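Local coordinates for protein arginyl-trna synthetase (Thermus thermophilus, PDB 1IQ0) that probably joins L-arginine to tRNA(Arg) at the expense of ATP, as a monomeric class I aminoacyl-tRNA synthetase, at residues P114-L118 / D177-G181; E158-L163 / A183-H188; T226-L230 / V405-L409. One frame throughout, in Å; residues are numbered along the deposited sequence.

Contact 1: residues P114-L118 / D177-G181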
loop_
_atom_site.group_PDB
_atom_site.type_symbol
_atom_site.label_atom_id
_atom_site.label_comp_id
_atom_site.label_asym_id
_atom_site.label_seq_id
_atom_site.Cartn_x
_atom_site.Cartn_y
_atom_site.Cartn_z
ATOM N N PRO A 114 16.309 4.426 -13.555
ATOM C CA PRO A 114 17.577 4.248 -12.838
ATOM C C PRO A 114 18.653 5.193 -13.368
ATOM O O PRO A 114 19.695 4.748 -13.833
ATOM C CB PRO A 114 17.907 2.783 -13.095
ATOM C CG PRO A 114 17.390 2.580 -14.508
ATOM C CD PRO A 114 16.061 3.318 -14.497
ATOM N N ASN A 115 18.407 6.496 -13.270
ATOM C CA ASN A 115 19.344 7.476 -13.805
ATOM C C ASN A 115 19.760 8.595 -12.847
ATOM O O ASN A 115 20.573 9.442 -13.207
ATOM C CB ASN A 115 18.737 8.085 -15.072
ATOM C CG ASN A 115 17.545 8.968 -14.770
ATOM O OD1 ASN A 115 16.733 8.652 -13.894
ATOM N ND2 ASN A 115 17.428 10.081 -15.495
ATOM N N LYS A 116 19.205 8.600 -11.637
ATOM C CA LYS A 116 19.525 9.618 -10.628
ATOM C C LYS A 116 18.804 9.302 -9.313
ATOM O O LYS A 116 17.995 8.377 -9.257
ATOM C CB LYS A 116 19.132 11.017 -11.128
ATOM C CG LYS A 116 17.636 11.235 -11.368
ATOM C CD LYS A 116 17.420 12.546 -12.121
ATOM C CE LYS A 116 16.058 13.173 -11.840
ATOM N NZ LYS A 116 14.920 12.319 -12.233
ATOM N N GLU A 117 19.095 10.067 -8.260
ATOM C CA GLU A 117 18.489 9.831 -6.945
ATOM C C GLU A 117 16.975 10.001 -6.947
ATOM O O GLU A 117 16.433 10.781 -7.719
ATOM C CB GLU A 117 19.106 10.762 -5.885
ATOM C CG GLU A 117 18.668 12.222 -5.984
ATOM C CD GLU A 117 19.360 12.989 -7.107
ATOM O OE1 GLU A 117 18.938 14.133 -7.384
ATOM O OE2 GLU A 117 20.322 12.459 -7.706
ATOM N N LEU A 118 16.294 9.274 -6.071
ATOM C CA LEU A 118 14.836 9.362 -5.973
ATOM C C LEU A 118 14.416 10.725 -5.428
ATOM O O LEU A 118 15.144 11.339 -4.650
ATOM C CB LEU A 118 14.286 8.277 -5.047
ATOM C CG LEU A 118 14.815 6.840 -5.100
ATOM C CD1 LEU A 118 13.729 5.937 -4.533
ATOM C CD2 LEU A 118 15.163 6.403 -6.513
ATOM N N ASP A 177 24.093 7.611 -6.898
ATOM C CA ASP A 177 23.006 8.126 -7.710
ATOM C C ASP A 177 22.876 9.638 -7.633
ATOM O O ASP A 177 22.260 10.254 -8.509
ATOM C CB ASP A 177 21.677 7.407 -7.396
ATOM C CG ASP A 177 21.264 7.501 -5.940
ATOM O OD1 ASP A 177 22.139 7.651 -5.058
ATOM O OD2 ASP A 177 20.045 7.392 -5.686
ATOM N N HIS A 178 23.458 10.243 -6.598
ATOM C CA HIS A 178 23.438 11.700 -6.475
ATOM C C HIS A 178 24.487 12.251 -7.443
ATOM O O HIS A 178 24.300 13.298 -8.055
ATOM C CB HIS A 178 23.763 12.148 -5.045
ATOM C CG HIS A 178 22.579 12.129 -4.132
ATOM N ND1 HIS A 178 22.107 10.974 -3.545
ATOM C CD2 HIS A 178 21.742 13.119 -3.741
ATOM C CE1 HIS A 178 21.031 11.253 -2.834
ATOM N NE2 HIS A 178 20.787 12.548 -2.936
ATOM N N PHE A 179 25.591 11.525 -7.560
ATOM C CA PHE A 179 26.676 11.872 -8.472
ATOM C C PHE A 179 26.112 11.826 -9.903
ATOM O O PHE A 179 26.336 12.739 -10.702
ATOM C CB PHE A 179 27.811 10.852 -8.298
ATOM C CG PHE A 179 28.834 10.871 -9.394
ATOM C CD1 PHE A 179 29.586 12.014 -9.652
ATOM C CD2 PHE A 179 29.072 9.727 -10.150
ATOM C CE1 PHE A 179 30.561 12.016 -10.642
ATOM C CE2 PHE A 179 30.045 9.716 -11.146
ATOM C CZ PHE A 179 30.795 10.867 -11.394
ATOM N N ALA A 180 25.352 10.773 -10.209
ATOM C CA ALA A 180 24.745 10.625 -11.534
ATOM C C ALA A 180 23.730 11.734 -11.771
ATOM O O ALA A 180 23.660 12.301 -12.864
ATOM C CB ALA A 180 24.061 9.262 -11.656
ATOM N N GLY A 181 22.944 12.047 -10.743
ATOM C CA GLY A 181 21.940 13.089 -10.876
ATOM C C GLY A 181 22.549 14.450 -11.181
ATOM O O GLY A 181 21.975 15.249 -11.923
HETATM O O HOH W 1 22.272 14.809 -7.654
HETATM O O HOH W 2 18.140 7.866 -3.880
#
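Glu117 lays its CB over one face of the His178 imidazole, a CH-pi contact 3.7 Å from CB to the ring centroid and 14° off the ring normal. Its carboxylate then folds back over the helix: Glu117 OE2 lies 3.4 Å from His178 CA and 3.6 Å from Gly181 CA. The approach depends on Gly181, because a CB there would collide with that OE2. Glu117 OE2 comes within 3.0 Å of Asp177 O, two acceptors that cannot bond each other; water 1 serves the carboxylate instead, donating to Glu117 OE2 (3.1 Å) and to His178 O (2.6 Å). A second water joins Leu118 N to Asp177 OD2, while Asp177 OD1 is held by a salt bridge to Lys175. Backbone meets backbone where Lys116 CA makes a CA-H...O contact with Asp177 O, 3.5 Å away. Residues 114-118 belong to the predicted HIGH motif, a signature of class I synthetases whose ATP-binding role probably applies here. The motif loop runs from strand 104-108 to helix 120-138 of the Rossmann-type catalytic domain, with helix 176-189 against residues 115-118, helix 213-229 touching Pro114, Leu118 and Asp177, and the start of helix 405-423 bonded to Leu118 through its backbone.

Contact 2: residues E158-L163 / A183-H188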
loop_
_atom_site.group_PDB
_atom_site.type_symbol
_atom_site.label_atom_id
_atom_site.label_comp_id
_atom_site.label_asym_id
_atom_site.label_seq_id
_atom_site.Cartn_x
_atom_site.Cartn_y
_atom_site.Cartn_z
ATOM N N GLU A 158 20.682 9.479 -21.077
ATOM C CA GLU A 158 21.124 10.848 -20.867
ATOM C C GLU A 158 22.119 10.991 -19.737
ATOM O O GLU A 158 23.087 11.736 -19.871
ATOM C CB GLU A 158 19.939 11.779 -20.623
ATOM C CG GLU A 158 19.010 11.886 -21.803
ATOM C CD GLU A 158 18.057 13.056 -21.691
ATOM O OE1 GLU A 158 17.500 13.283 -20.595
ATOM O OE2 GLU A 158 17.856 13.748 -22.706
ATOM N N THR A 159 21.912 10.283 -18.627
ATOM C CA THR A 159 22.858 10.433 -17.532
ATOM C C THR A 159 24.180 9.760 -17.862
ATOM O O THR A 159 25.238 10.312 -17.571
ATOM C CB THR A 159 22.322 9.879 -16.185
ATOM O OG1 THR A 159 22.320 8.450 -16.208
ATOM C CG2 THR A 159 20.927 10.374 -15.936
ATOM N N LEU A 160 24.131 8.577 -18.468
ATOM C CA LEU A 160 25.368 7.886 -18.827
ATOM C C LEU A 160 26.154 8.723 -19.842
ATOM O O LEU A 160 27.379 8.765 -19.805
ATOM C CB LEU A 160 25.070 6.497 -19.396
ATOM C CG LEU A 160 24.435 5.530 -18.389
ATOM C CD1 LEU A 160 24.272 4.138 -19.012
ATOM C CD2 LEU A 160 25.317 5.456 -17.154
ATOM N N PHE A 161 25.442 9.389 -20.744
ATOM C CA PHE A 161 26.100 10.241 -21.725
ATOM C C PHE A 161 26.757 11.424 -21.003
ATOM O O PHE A 161 27.924 11.741 -21.246
ATOM C CB PHE A 161 25.094 10.780 -22.741
ATOM C CG PHE A 161 25.644 11.887 -23.594
ATOM C CD1 PHE A 161 26.596 11.620 -24.575
ATOM C CD2 PHE A 161 25.255 13.206 -23.374
ATOM C CE1 PHE A 161 27.160 12.650 -25.324
ATOM C CE2 PHE A 161 25.809 14.245 -24.117
ATOM C CZ PHE A 161 26.766 13.966 -25.096
ATOM N N ALA A 162 25.998 12.068 -20.114
ATOM C CA ALA A 162 26.496 13.214 -19.359
ATOM C C ALA A 162 27.760 12.892 -18.555
ATOM O O ALA A 162 28.699 13.684 -18.522
ATOM C CB ALA A 162 25.407 13.739 -18.426
ATOM N N LEU A 163 27.776 11.737 -17.897
ATOM C CA LEU A 163 28.931 11.334 -17.106
ATOM C C LEU A 163 30.200 11.280 -17.954
ATOM O O LEU A 163 31.271 11.680 -17.508
ATOM C CB LEU A 163 28.681 9.962 -16.466
ATOM C CG LEU A 163 27.679 9.983 -15.310
ATOM C CD1 LEU A 163 27.275 8.558 -14.930
ATOM C CD2 LEU A 163 28.303 10.706 -14.123
ATOM N N ALA A 183 25.268 15.014 -12.880
ATOM C CA ALA A 183 25.626 14.972 -14.290
ATOM C C ALA A 183 24.365 15.181 -15.129
ATOM O O ALA A 183 24.366 15.953 -16.085
ATOM C CB ALA A 183 26.266 13.631 -14.630
ATOM N N TYR A 184 23.282 14.502 -14.762
ATOM C CA TYR A 184 22.037 14.648 -15.503
ATOM C C TYR A 184 21.609 16.111 -15.478
ATOM O O TYR A 184 21.222 16.669 -16.502
ATOM C CB TYR A 184 20.934 13.784 -14.882
ATOM C CG TYR A 184 19.588 13.901 -15.572
ATOM C CD1 TYR A 184 19.280 13.116 -16.681
ATOM C CD2 TYR A 184 18.621 14.799 -15.112
ATOM C CE1 TYR A 184 18.040 13.214 -17.313
ATOM C CE2 TYR A 184 17.376 14.906 -15.743
ATOM C CZ TYR A 184 17.099 14.106 -16.842
ATOM O OH TYR A 184 15.884 14.200 -17.476
ATOM N N VAL A 185 21.675 16.730 -14.304
ATOM C CA VAL A 185 21.284 18.131 -14.173
ATOM C C VAL A 185 22.172 19.065 -14.995
ATOM O O VAL A 185 21.677 20.026 -15.579
ATOM C CB VAL A 185 21.303 18.601 -12.689
ATOM C CG1 VAL A 185 21.144 20.130 -12.616
ATOM C CG2 VAL A 185 20.169 17.928 -11.917
ATOM N N ARG A 186 23.476 18.801 -15.044
ATOM C CA ARG A 186 24.341 19.671 -15.829
ATOM C C ARG A 186 23.952 19.580 -17.304
ATOM O O ARG A 186 23.839 20.600 -17.987
ATOM C CB ARG A 186 25.822 19.314 -15.676
ATOM C CG ARG A 186 26.693 20.538 -15.935
ATOM C CD ARG A 186 27.973 20.265 -16.694
ATOM N NE ARG A 186 29.028 19.726 -15.850
ATOM C CZ ARG A 186 30.323 19.843 -16.125
ATOM N NH1 ARG A 186 30.713 20.488 -17.216
ATOM N NH2 ARG A 186 31.229 19.307 -15.317
ATOM N N LEU A 187 23.730 18.359 -17.785
ATOM C CA LEU A 187 23.343 18.150 -19.177
ATOM C C LEU A 187 22.127 18.989 -19.561
ATOM O O LEU A 187 22.129 19.654 -20.600
ATOM C CB LEU A 187 23.033 16.669 -19.441
ATOM C CG LEU A 187 22.529 16.354 -20.860
ATOM C CD1 LEU A 187 23.623 16.671 -21.871
ATOM C CD2 LEU A 187 22.119 14.884 -20.967
ATOM N N HIS A 188 21.087 18.960 -18.730
ATOM C CA HIS A 188 19.871 19.718 -19.025
ATOM C C HIS A 188 19.961 21.225 -18.811
ATOM O O HIS A 188 19.022 21.953 -19.127
ATOM C CB HIS A 188 18.683 19.165 -18.236
ATOM C CG HIS A 188 18.005 18.019 -18.915
ATOM N ND1 HIS A 188 18.498 16.732 -18.878
ATOM C CD2 HIS A 188 16.913 17.979 -19.713
ATOM C CE1 HIS A 188 17.739 15.951 -19.624
ATOM N NE2 HIS A 188 16.771 16.684 -20.142
#
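This is a nearly perpendicular helix-helix crossing, made between helices 154-165 and 176-189 within the catalytic domain. The axes of the two short segments pass 8.3 Å apart at 87°, with CA atoms 4.7 Å apart at Thr159 and Tyr184 and 5.4 Å at Ala162 and Ala183. At the second pair the alanines meet directly, Ala162 CB sitting 3.4 Å from Ala183 O and 3.9 Å from Ala183 CB. Around this point larger apolar groups close in. Leu163 CD2 rests 3.6 Å from Ala183 CB, Leu187 CB is 3.9 Å from Ala162 CB, and Leu187 CD1 meets the edge of the Phe161 ring at CE2, 4.0 Å away. Both helices belong to the helical segment that follows strand 141-149 and precedes strand 236-239, an excursion between two parallel neighbours of the Rossmann-type sheet found in class I synthetases. Helix 197-208 packs on Phe161 and Leu187 from the same excursion, and helix 213-229 touches Thr159 and Leu160. Toward Glu158 and Thr159 the partners become mixed in character. At the closer CA pair Thr159 CG2 presses to 3.3 Å from Tyr184 CD1, and Glu158 places its CB 3.8 Å from Leu187 CD2. No hydrogen bond crosses between the segments; their polar ends are satisfied nearby, with Glu158 OE2 bonded to the hydroxyl of Tyr193, Tyr184 OH to Gln155, and Thr159 OG1 to the carbonyl of Ala156.

Contact 3: residues T226-L230 / V405-L409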
loop_
_atom_site.group_PDB
_atom_site.type_symbol
_atom_site.label_atom_id
_atom_site.label_comp_id
_atom_site.label_asym_id
_atom_site.label_seq_id
_atom_site.Cartn_x
_atom_site.Cartn_y
_atom_site.Cartn_z
ATOM N N THR A 226 18.141 3.838 -0.688
ATOM C CA THR A 226 17.041 4.711 -0.296
ATOM C C THR A 226 15.765 3.877 -0.091
ATOM O O THR A 226 15.020 4.083 0.872
ATOM C CB THR A 226 16.780 5.780 -1.376
ATOM O OG1 THR A 226 18.001 6.472 -1.660
ATOM C CG2 THR A 226 15.732 6.782 -0.906
ATOM N N MET A 227 15.521 2.935 -0.999
ATOM C CA MET A 227 14.350 2.065 -0.910
ATOM C C MET A 227 14.406 1.303 0.411
ATOM O O MET A 227 13.404 1.173 1.111
ATOM C CB MET A 227 14.344 1.066 -2.069
ATOM C CG MET A 227 14.144 1.693 -3.443
ATOM S SD MET A 227 14.465 0.513 -4.784
ATOM C CE MET A 227 14.963 1.655 -6.129
ATOM N N HIS A 228 15.595 0.803 0.732
ATOM C CA HIS A 228 15.830 0.057 1.959
ATOM C C HIS A 228 15.584 0.931 3.194
ATOM O O HIS A 228 14.961 0.489 4.157
ATOM C CB HIS A 228 17.268 -0.469 1.984
ATOM C CG HIS A 228 17.593 -1.265 3.209
ATOM N ND1 HIS A 228 17.090 -2.531 3.431
ATOM C CD2 HIS A 228 18.335 -0.958 4.300
ATOM C CE1 HIS A 228 17.507 -2.967 4.606
ATOM N NE2 HIS A 228 18.264 -2.032 5.154
ATOM N N ALA A 229 16.067 2.169 3.162
ATOM C CA ALA A 229 15.891 3.078 4.293
ATOM C C ALA A 229 14.426 3.444 4.479
ATOM O O ALA A 229 14.028 3.878 5.555
ATOM C CB ALA A 229 16.720 4.344 4.093
ATOM N N LEU A 230 13.626 3.284 3.428
ATOM C CA LEU A 230 12.203 3.591 3.522
ATOM C C LEU A 230 11.438 2.376 4.025
ATOM O O LEU A 230 10.220 2.402 4.131
ATOM C CB LEU A 230 11.660 4.026 2.161
ATOM C CG LEU A 230 12.089 5.418 1.696
ATOM C CD1 LEU A 230 11.602 5.653 0.271
ATOM C CD2 LEU A 230 11.520 6.475 2.642
ATOM N N VAL A 405 14.854 12.301 -1.904
ATOM C CA VAL A 405 14.284 11.568 -0.789
ATOM C C VAL A 405 15.337 11.414 0.295
ATOM O O VAL A 405 15.027 11.473 1.483
ATOM C CB VAL A 405 13.802 10.173 -1.240
ATOM C CG1 VAL A 405 13.424 9.323 -0.021
ATOM C CG2 VAL A 405 12.607 10.320 -2.170
ATOM N N ASP A 406 16.587 11.218 -0.111
ATOM C CA ASP A 406 17.659 11.062 0.858
ATOM C C ASP A 406 17.806 12.302 1.739
ATOM O O ASP A 406 18.152 12.191 2.916
ATOM C CB ASP A 406 18.981 10.762 0.156
ATOM C CG ASP A 406 19.008 9.378 -0.458
ATOM O OD1 ASP A 406 18.312 8.478 0.064
ATOM O OD2 ASP A 406 19.738 9.191 -1.451
ATOM N N GLU A 407 17.537 13.475 1.171
ATOM C CA GLU A 407 17.632 14.708 1.938
ATOM C C GLU A 407 16.445 14.824 2.884
ATOM O O GLU A 407 16.608 15.237 4.026
ATOM C CB GLU A 407 17.678 15.923 1.013
ATOM C CG GLU A 407 18.945 15.995 0.179
ATOM C CD GLU A 407 18.929 17.153 -0.799
ATOM O OE1 GLU A 407 18.906 18.319 -0.344
ATOM O OE2 GLU A 407 18.933 16.892 -2.022
ATOM N N VAL A 408 15.252 14.468 2.414
ATOM C CA VAL A 408 14.082 14.539 3.273
ATOM C C VAL A 408 14.307 13.593 4.446
ATOM O O VAL A 408 13.977 13.919 5.582
ATOM C CB VAL A 408 12.787 14.150 2.527
ATOM C CG1 VAL A 408 11.618 14.101 3.508
ATOM C CG2 VAL A 408 12.484 15.176 1.435
ATOM N N LEU A 409 14.895 12.430 4.174
ATOM C CA LEU A 409 15.171 11.467 5.227
ATOM C C LEU A 409 16.145 12.040 6.254
ATOM O O LEU A 409 15.894 11.969 7.460
ATOM C CB LEU A 409 15.750 10.175 4.645
ATOM C CG LEU A 409 14.777 9.240 3.919
ATOM C CD1 LEU A 409 15.529 8.049 3.339
ATOM C CD2 LEU A 409 13.710 8.769 4.894
#
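Residues 226-229 form the last turn of helix 213-229, which runs out at Leu230, whereas residues 405-409 are the opening turn of helix 405-423. At the closing end the backbone bonds are weak, Leu230 N reaching both Thr226 O (3.0 Å) and Met227 O (3.1 Å); at the opening end Leu409 N to Val405 O is 2.9 Å. The backbones stand well apart, with CA atoms 6.5 Å from each other at Thr226 and Asp406 and 8.5 Å at Ala229 and Leu409, so side chains must bridge the gap. One bridge is polar: Thr226 OG1 donates to Asp406 OD1 at 2.7 Å. Lys175 joins the pair, with a salt bridge to Asp406 OD2 and a hydrogen bond to Thr226 OG1, bringing together three separate parts of the sequence. The contact joins the end of helix 213-229, in the first part of the class I catalytic domain, to helix 405-423, which follows strand 380-390 across a loop, unmodelled at 398-401, that probably holds the counterpart of the class I KMSKS signature. Leu118 of the predicted HIGH region hydrogen-bonds through its backbone to Val405, placing the contact beside that motif. The other bridges are apolar. The methyl of Thr226, CG2, fits 3.5 Å from Val405 CG1, and Leu230 CD1 lies 4.1 Å from the same CG1. Leu409 takes the neighbouring position, its CD1 4.0 Å from Ala229 CB and its CD2 3.9 Å from Leu230 CD2. Helix 120-138 completes the apolar patch, its Leu123 touching both Leu230 and Val405.

In the fold
The three contacts differ in burial and in chemistry. Contacts 1 and 2 are mainly buried and share helix 176-189, whose first turns meet the motif loop and whose later turns cross helix 154-165; they touch directly, as where Asn115 ND2 approaches Tyr184 CE1 to 3.7 Å. Contact 3 is only partly buried, yet its centre lies about 17 Å from the centre of the chain, against about 25 and 33 Å for the centres of contacts 1 and 2. It joins contact 1 through a probable backbone hydrogen bond between Leu118 and Val405. Contact 1 relies on waters and a ring face, contact 2 on apolar packing, contact 3 on a direct hydrogen bond beside aliphatic groups.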